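Local coordinates for protein diaminopropionate ammonia-lyase (Escherichia coli, PDB 4D9I) that catalyses the pyridoxal 5'-phosphate-dependent alpha,beta-elimination of both L- and D-2,3-diaminopropionate, yielding pyruvate and ammonia, at residues L31-H36 with A213-R218. Numbering follows the deposited sequence.
Sequences LARQFH and AVEQMR
Arg33 and Glu215 form a salt bridge between two helices of this fold type II PLP-dependent enzyme. Helix 26-36 carries the arginine and helix 208-220 the glutamate. The backbones stay well apart: the nearest CA atoms, those of Arg33 and Ala213, are 12.0 Å from each other. Two long side chains therefore make the whole contact, at the protein surface and away from the catalytic residues.

The electrostatic part is an end-on grip by the guanidinium. Arg33 NH1 donates to Glu215 OE1 at 2.7 Å. Arg33 NH2 donates to the same Glu215 OE1 at 2.9 Å. Both bonds are bent, the NH2 one to an N-H...O angle of 135°, as expected when two amino groups converge on one oxygen. One oxygen accepts from both terminal nitrogens, unlike the two-oxygen, side-by-side pairing of a bidentate bridge. The carboxylate plane is turned 52° from the guanidinium plane, and Glu215 OE2 takes no part in the grip.

Side-chain shape accounts for the reach. Arg33 leaves its helix with CG opposite the backbone N (chi1 -174°) and runs extended to NE. Glu215 is extended as well, and the two chains cross at about a right angle.

Further polar partners fix the arginine. Its NH1 also forms a salt bridge with Asp211, one turn earlier on the glutamate's helix, and its NE bonds to the hydroxyl of Tyr42. Two carboxylates thus probably stabilise the positive charge. His36 ND1 adds a further link between the helices, a hydrogen bond to the Thr208 hydroxyl.

At the junction itself, Glu215 OE1 lies at the guanidinium edge, close to its plane, and 3.2 Å from Arg33 CZ.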
ATOM      1  N   LEU B  31     -22.431 -15.930  24.919  1.00 38.66           N
ATOM      2  CA  LEU B  31     -21.808 -17.038  25.650  1.00 38.81           C
ATOM      3  C   LEU B  31     -20.393 -17.316  25.135  1.00 36.57           C
ATOM      4  O   LEU B  31     -19.449 -17.427  25.923  1.00 36.95           O
ATOM      5  CB  LEU B  31     -22.673 -18.300  25.573  1.00 39.55           C
ATOM      6  CG  LEU B  31     -24.015 -18.281  26.319  1.00 42.34           C
ATOM      7  CD1 LEU B  31     -24.829 -19.535  26.015  1.00 43.06           C
ATOM      8  CD2 LEU B  31     -23.802 -18.140  27.825  1.00 43.91           C
ATOM      9  N   ALA B  32     -20.244 -17.403  23.813  1.00 34.57           N
ATOM     10  CA  ALA B  32     -18.924 -17.590  23.219  1.00 32.54           C
ATOM     11  C   ALA B  32     -17.983 -16.444  23.613  1.00 31.98           C
ATOM     12  O   ALA B  32     -16.855 -16.682  24.051  1.00 31.57           O
ATOM     13  CB  ALA B  32     -19.021 -17.726  21.703  1.00 31.39           C
ATOM     14  N   ARG B  33     -18.459 -15.206  23.501  1.00 31.90           N
ATOM     15  CA  ARG B  33     -17.617 -14.058  23.839  1.00 31.77           C
ATOM     16  C   ARG B  33     -17.134 -14.052  25.297  1.00 33.29           C
ATOM     17  O   ARG B  33     -15.973 -13.725  25.572  1.00 32.94           O
ATOM     18  CB  ARG B  33     -18.307 -12.732  23.503  1.00 31.91           C
ATOM     19  CG  ARG B  33     -17.374 -11.550  23.705  1.00 31.57           C
ATOM     20  CD  ARG B  33     -17.929 -10.270  23.121  1.00 31.41           C
ATOM     21  NE  ARG B  33     -16.998  -9.180  23.364  1.00 31.08           N
ATOM     22  CZ  ARG B  33     -17.254  -7.911  23.102  1.00 31.31           C
ATOM     23  NH1 ARG B  33     -18.425  -7.557  22.577  1.00 31.42           N
ATOM     24  NH2 ARG B  33     -16.337  -6.993  23.371  1.00 31.44           N
ATOM     25  N   GLN B  34     -18.037 -14.383  26.216  1.00 35.53           N
ATOM     26  CA  GLN B  34     -17.706 -14.579  27.627  1.00 37.66           C
ATOM     27  C   GLN B  34     -16.551 -15.565  27.814  1.00 37.07           C
ATOM     28  O   GLN B  34     -15.671 -15.346  28.659  1.00 37.49           O
ATOM     29  CB  GLN B  34     -18.922 -15.108  28.381  1.00 40.25           C
ATOM     30  CG  GLN B  34     -20.049 -14.103  28.604  1.00 42.42           C
ATOM     31  CD  GLN B  34     -21.250 -14.758  29.292  1.00 45.29           C
ATOM     32  OE1 GLN B  34     -21.182 -15.139  30.464  1.00 47.43           O
ATOM     33  NE2 GLN B  34     -22.353 -14.906  28.554  1.00 45.81           N
ATOM     34  N   PHE B  35     -16.571 -16.638  27.016  1.00 35.98           N
ATOM     35  CA  PHE B  35     -15.501 -17.632  26.986  1.00 35.35           C
ATOM     36  C   PHE B  35     -14.204 -17.012  26.481  1.00 33.76           C
ATOM     37  O   PHE B  35     -13.179 -17.106  27.146  1.00 34.00           O
ATOM     38  CB  PHE B  35     -15.899 -18.832  26.111  1.00 34.74           C
ATOM     39  CG  PHE B  35     -14.747 -19.719  25.740  1.00 34.18           C
ATOM     40  CD1 PHE B  35     -14.284 -20.677  26.624  1.00 35.36           C
ATOM     41  CD2 PHE B  35     -14.124 -19.593  24.498  1.00 32.85           C
ATOM     42  CE1 PHE B  35     -13.214 -21.487  26.295  1.00 35.00           C
ATOM     43  CE2 PHE B  35     -13.054 -20.409  24.158  1.00 32.69           C
ATOM     44  CZ  PHE B  35     -12.600 -21.356  25.062  1.00 33.39           C
ATOM     45  N   HIS B  36     -14.264 -16.373  25.310  1.00 32.35           N
ATOM     46  CA  HIS B  36     -13.089 -15.710  24.708  1.00 31.20           C
ATOM     47  C   HIS B  36     -12.430 -14.671  25.569  1.00 32.21           C
ATOM     48  O   HIS B  36     -11.208 -14.536  25.551  1.00 31.87           O
ATOM     49  CB  HIS B  36     -13.433 -15.106  23.355  1.00 29.50           C
ATOM     50  CG  HIS B  36     -13.787 -16.131  22.311  1.00 28.51           C
ATOM     51  ND1 HIS B  36     -14.895 -16.037  21.552  1.00 28.08           N
ATOM     52  CD2 HIS B  36     -13.148 -17.305  21.932  1.00 27.99           C
ATOM     53  CE1 HIS B  36     -14.950 -17.084  20.719  1.00 27.41           C
ATOM     54  NE2 HIS B  36     -13.882 -17.860  20.955  1.00 27.43           N
ATOM     55  N   ALA B 213     -18.326  -6.267  16.748  1.00 23.98           N
ATOM     56  CA  ALA B 213     -18.594  -5.268  15.710  1.00 23.82           C
ATOM     57  C   ALA B 213     -19.875  -4.482  15.973  1.00 25.31           C
ATOM     58  O   ALA B 213     -19.900  -3.281  15.745  1.00 25.55           O
ATOM     59  CB  ALA B 213     -18.614  -5.896  14.310  1.00 22.46           C
ATOM     60  N   VAL B 214     -20.920  -5.156  16.463  1.00 26.06           N
ATOM     61  CA  VAL B 214     -22.182  -4.481  16.757  1.00 28.19           C
ATOM     62  C   VAL B 214     -21.973  -3.499  17.909  1.00 29.95           C
ATOM     63  O   VAL B 214     -22.392  -2.354  17.826  1.00 30.75           O
ATOM     64  CB  VAL B 214     -23.335  -5.468  17.076  1.00 28.85           C
ATOM     65  CG1 VAL B 214     -24.548  -4.726  17.608  1.00 31.29           C
ATOM     66  CG2 VAL B 214     -23.742  -6.217  15.824  1.00 28.07           C
ATOM     67  N   GLU B 215     -21.311  -3.962  18.969  1.00 30.62           N
ATOM     68  CA  GLU B 215     -20.929  -3.099  20.085  1.00 32.58           C
ATOM     69  C   GLU B 215     -20.121  -1.915  19.557  1.00 32.04           C
ATOM     70  O   GLU B 215     -20.346  -0.787  19.957  1.00 33.77           O
ATOM     71  CB  GLU B 215     -20.093  -3.872  21.110  1.00 33.16           C
ATOM     72  CG  GLU B 215     -19.752  -3.060  22.352  1.00 36.19           C
ATOM     73  CD  GLU B 215     -18.781  -3.768  23.296  1.00 36.93           C
ATOM     74  OE1 GLU B 215     -18.259  -4.844  22.952  1.00 35.20           O
ATOM     75  OE2 GLU B 215     -18.525  -3.235  24.400  1.00 39.53           O
ATOM     76  N   GLN B 216     -19.164  -2.180  18.672  1.00 29.77           N
ATOM     77  CA  GLN B 216     -18.342  -1.099  18.130  1.00 29.50           C
ATOM     78  C   GLN B 216     -19.164  -0.122  17.283  1.00 29.90           C
ATOM     79  O   GLN B 216     -18.994   1.089  17.404  1.00 31.77           O
ATOM     80  CB  GLN B 216     -17.157  -1.646  17.345  1.00 27.17           C
ATOM     81  CG  GLN B 216     -16.061  -2.221  18.220  1.00 27.33           C
ATOM     82  CD  GLN B 216     -15.188  -3.182  17.465  1.00 25.18           C
ATOM     83  OE1 GLN B 216     -15.689  -4.028  16.728  1.00 24.29           O
ATOM     84  NE2 GLN B 216     -13.884  -3.049  17.618  1.00 24.99           N
ATOM     85  N   MET B 217     -20.049  -0.645  16.433  1.00 28.81           N
ATOM     86  CA  MET B 217     -20.931   0.201  15.624  1.00 29.38           C
ATOM     87  C   MET B 217     -21.858   1.046  16.497  1.00 32.27           C
ATOM     88  O   MET B 217     -22.055   2.234  16.228  1.00 33.40           O
ATOM     89  CB  MET B 217     -21.705  -0.618  14.584  1.00 27.93           C
ATOM     90  CG  MET B 217     -20.862  -1.013  13.370  1.00 25.50           C
ATOM     91  SD  MET B 217     -21.676  -2.008  12.085  1.00 24.26           S
ATOM     92  CE  MET B 217     -22.129  -3.507  12.945  1.00 24.07           C
ATOM     93  N   ARG B 218     -22.389   0.451  17.557  1.00 33.71           N
ATOM     94  CA  ARG B 218     -23.213   1.197  18.510  1.00 37.46           C
ATOM     95  C   ARG B 218     -22.432   2.327  19.193  1.00 39.21           C
ATOM     96  O   ARG B 218     -22.960   3.413  19.366  1.00 40.96           O
ATOM     97  CB  ARG B 218     -23.849   0.258  19.538  1.00 38.46           C
ATOM     98  CG  ARG B 218     -25.050  -0.509  19.010  1.00 38.62           C
ATOM     99  CD  ARG B 218     -25.526  -1.540  20.031  1.00 39.98           C
ATOM    100  NE  ARG B 218     -26.643  -2.340  19.532  1.00 40.33           N
ATOM    101  CZ  ARG B 218     -26.929  -3.582  19.934  1.00 40.57           C
ATOM    102  NH1 ARG B 218     -26.170  -4.217  20.824  1.00 40.52           N
ATOM    103  NH2 ARG B 218     -27.958  -4.216  19.401  1.00 41.10           N
TER